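Local atomic coordinates of cell envelope-related transcriptional attenuator domain-containing protein (Eubacterium siraeum, PDB entry 4OBM), a protein that is of unknown function but belongs to the LytR-CpsA-Psr family, whose members probably act in cell-envelope assembly, despite their naming as transcriptional attenuators. Residues A[39-44]-A[68-73]. Sequence-based numbering, arbitrary orientation.
Sequences DKYMTI and NTIKQI
Y41 lays its ring flat against I70, and this is the tight half of the contact. The CG2 methyl of I70 sits over the centre of the ring, 3.5 Å from the centroid and only 12° off the normal, a CH-pi contact between two buried side chains. In I70 that methyl is anti to the backbone N, which turns it to the strand, while the CG1 branch, beside the N (chi1 -59°), leads away from the ring. Further out, Y41 OH lies 3.4 Å from K71 CA, the phenol crossing the lysine chain at about a right angle; the hydroxyl also makes a weak hydrogen bond with P38 O. With an alanine at Y41, the I70 methyl would probably lose its ring and face a gap, and P38 O its weak partner.

The solvent side is looser. K71 reaches out fully extended beside D39, and its NZ meets D39 OD1 at 3.2 Å in a salt bridge, coming in over the carboxylate's face, tilted 49° from its plane. Behind the ring contact, T69 and Q72 close a capping box, Q72 N donating to T69 OG1 and T69 N to Q72 OE1. Thus the capped start of helix 70-90 packs on strand 40-47, which begins with a classic beta bulge at D39 and K40 opposite L30: helix-on-sheet packing in an alpha/beta fold with helices on both faces of a mixed sheet.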
loop_
_atom_site.group_PDB
_atom_site.type_symbol
_atom_site.label_atom_id
_atom_site.label_comp_id
_atom_site.label_asym_id
_atom_site.label_seq_id
_atom_site.Cartn_x
_atom_site.Cartn_y
_atom_site.Cartn_z
ATOM N N ASP A 39 -2.329 -4.323 -12.350
ATOM C CA ASP A 39 -0.936 -4.743 -12.547
ATOM C C ASP A 39 -0.119 -4.630 -11.267
ATOM O O ASP A 39 0.940 -5.248 -11.176
ATOM C CB ASP A 39 -0.252 -3.899 -13.640
ATOM C CG ASP A 39 -0.357 -4.484 -15.024
ATOM O OD1 ASP A 39 0.063 -5.659 -15.209
ATOM O OD2 ASP A 39 -0.848 -3.772 -15.932
ATOM N N LYS A 40 -0.555 -3.791 -10.311
ATOM C CA LYS A 40 0.199 -3.587 -9.061
ATOM C C LYS A 40 -0.647 -3.905 -7.865
ATOM O O LYS A 40 -1.865 -3.726 -7.896
ATOM C CB LYS A 40 0.796 -2.182 -8.973
ATOM C CG LYS A 40 1.999 -2.076 -9.891
ATOM C CD LYS A 40 2.609 -0.708 -9.925
ATOM C CE LYS A 40 3.507 -0.559 -11.133
ATOM N NZ LYS A 40 4.643 -1.527 -11.138
ATOM N N TYR A 41 -0.013 -4.493 -6.853
ATOM C CA TYR A 41 -0.687 -4.993 -5.651
ATOM C C TYR A 41 0.142 -4.652 -4.439
ATOM O O TYR A 41 1.346 -4.855 -4.444
ATOM C CB TYR A 41 -0.916 -6.522 -5.748
ATOM C CG TYR A 41 -1.763 -6.933 -6.934
ATOM C CD1 TYR A 41 -1.188 -7.163 -8.181
ATOM C CD2 TYR A 41 -3.146 -7.034 -6.825
ATOM C CE1 TYR A 41 -1.969 -7.462 -9.296
ATOM C CE2 TYR A 41 -3.937 -7.361 -7.928
ATOM C CZ TYR A 41 -3.341 -7.578 -9.162
ATOM O OH TYR A 41 -4.107 -7.874 -10.256
HETATM N N MSE A 42 -0.495 -4.019 -3.446
HETATM C CA MSE A 42 0.164 -3.581 -2.219
HETATM C C MSE A 42 -0.831 -3.544 -1.089
HETATM O O MSE A 42 -1.917 -3.002 -1.254
HETATM C CB MSE A 42 0.809 -2.185 -2.415
HETATM C CG MSE A 42 1.580 -1.663 -1.177
HETATM SE SE MSE A 42 2.349 0.100 -1.424
HETATM C CE MSE A 42 3.779 -0.416 -2.501
ATOM N N THR A 43 -0.477 -4.150 0.048
ATOM C CA THR A 43 -1.288 -4.053 1.261
ATOM C C THR A 43 -0.715 -2.910 2.112
ATOM O O THR A 43 0.463 -2.568 1.984
ATOM C CB THR A 43 -1.365 -5.367 2.042
ATOM O OG1 THR A 43 -0.052 -5.784 2.373
ATOM C CG2 THR A 43 -2.138 -6.483 1.292
ATOM N N ILE A 44 -1.573 -2.272 2.909
ATOM C CA ILE A 44 -1.203 -1.222 3.846
ATOM C C ILE A 44 -1.829 -1.629 5.153
ATOM O O ILE A 44 -3.048 -1.782 5.227
ATOM C CB ILE A 44 -1.518 0.234 3.394
ATOM C CG1 ILE A 44 -0.979 1.266 4.414
ATOM C CG2 ILE A 44 -2.992 0.464 2.995
ATOM C CD1 ILE A 44 -0.944 2.700 3.941
ATOM N N ASN A 68 -2.739 -20.134 -9.115
ATOM C CA ASN A 68 -2.614 -19.008 -10.035
ATOM C C ASN A 68 -1.875 -17.800 -9.439
ATOM O O ASN A 68 -1.607 -17.732 -8.229
ATOM C CB ASN A 68 -4.017 -18.582 -10.481
ATOM C CG ASN A 68 -4.692 -19.618 -11.343
ATOM O OD1 ASN A 68 -4.044 -20.386 -12.057
ATOM N ND2 ASN A 68 -6.011 -19.664 -11.289
ATOM N N THR A 69 -1.568 -16.833 -10.317
ATOM C CA THR A 69 -0.899 -15.588 -9.954
ATOM C C THR A 69 -1.881 -14.667 -9.255
ATOM O O THR A 69 -3.089 -14.839 -9.405
ATOM C CB THR A 69 -0.297 -14.894 -11.194
ATOM O OG1 THR A 69 -1.346 -14.380 -12.018
ATOM C CG2 THR A 69 0.622 -15.789 -11.982
ATOM N N ILE A 70 -1.372 -13.661 -8.545
ATOM C CA ILE A 70 -2.194 -12.644 -7.894
ATOM C C ILE A 70 -3.109 -12.016 -8.949
ATOM O O ILE A 70 -4.318 -11.934 -8.728
ATOM C CB ILE A 70 -1.316 -11.560 -7.188
ATOM C CG1 ILE A 70 -0.386 -12.141 -6.118
ATOM C CG2 ILE A 70 -2.176 -10.424 -6.595
ATOM C CD1 ILE A 70 -1.073 -12.778 -4.942
ATOM N N LYS A 71 -2.531 -11.619 -10.109
ATOM C CA LYS A 71 -3.261 -10.992 -11.203
ATOM C C LYS A 71 -4.359 -11.893 -11.745
ATOM O O LYS A 71 -5.463 -11.396 -11.954
ATOM C CB LYS A 71 -2.321 -10.550 -12.321
ATOM C CG LYS A 71 -3.019 -9.747 -13.412
ATOM C CD LYS A 71 -2.053 -9.088 -14.349
ATOM C CE LYS A 71 -2.848 -8.268 -15.329
ATOM N NZ LYS A 71 -2.009 -7.727 -16.413
ATOM N N GLN A 72 -4.079 -13.204 -11.960
ATOM C CA GLN A 72 -5.076 -14.156 -12.479
ATOM C C GLN A 72 -6.246 -14.265 -11.516
ATOM O O GLN A 72 -7.390 -14.182 -11.947
ATOM C CB GLN A 72 -4.462 -15.549 -12.728
ATOM C CG GLN A 72 -3.651 -15.651 -14.015
ATOM C CD GLN A 72 -2.940 -16.978 -14.155
ATOM O OE1 GLN A 72 -2.452 -17.582 -13.188
ATOM N NE2 GLN A 72 -2.845 -17.444 -15.378
ATOM N N ILE A 73 -5.950 -14.390 -10.207
ATOM C CA ILE A 73 -6.941 -14.471 -9.144
ATOM C C ILE A 73 -7.781 -13.198 -9.137
ATOM O O ILE A 73 -9.002 -13.300 -9.108
ATOM C CB ILE A 73 -6.273 -14.763 -7.764
ATOM C CG1 ILE A 73 -5.622 -16.173 -7.775
ATOM C CG2 ILE A 73 -7.286 -14.625 -6.608
ATOM C CD1 ILE A 73 -4.414 -16.340 -6.845
#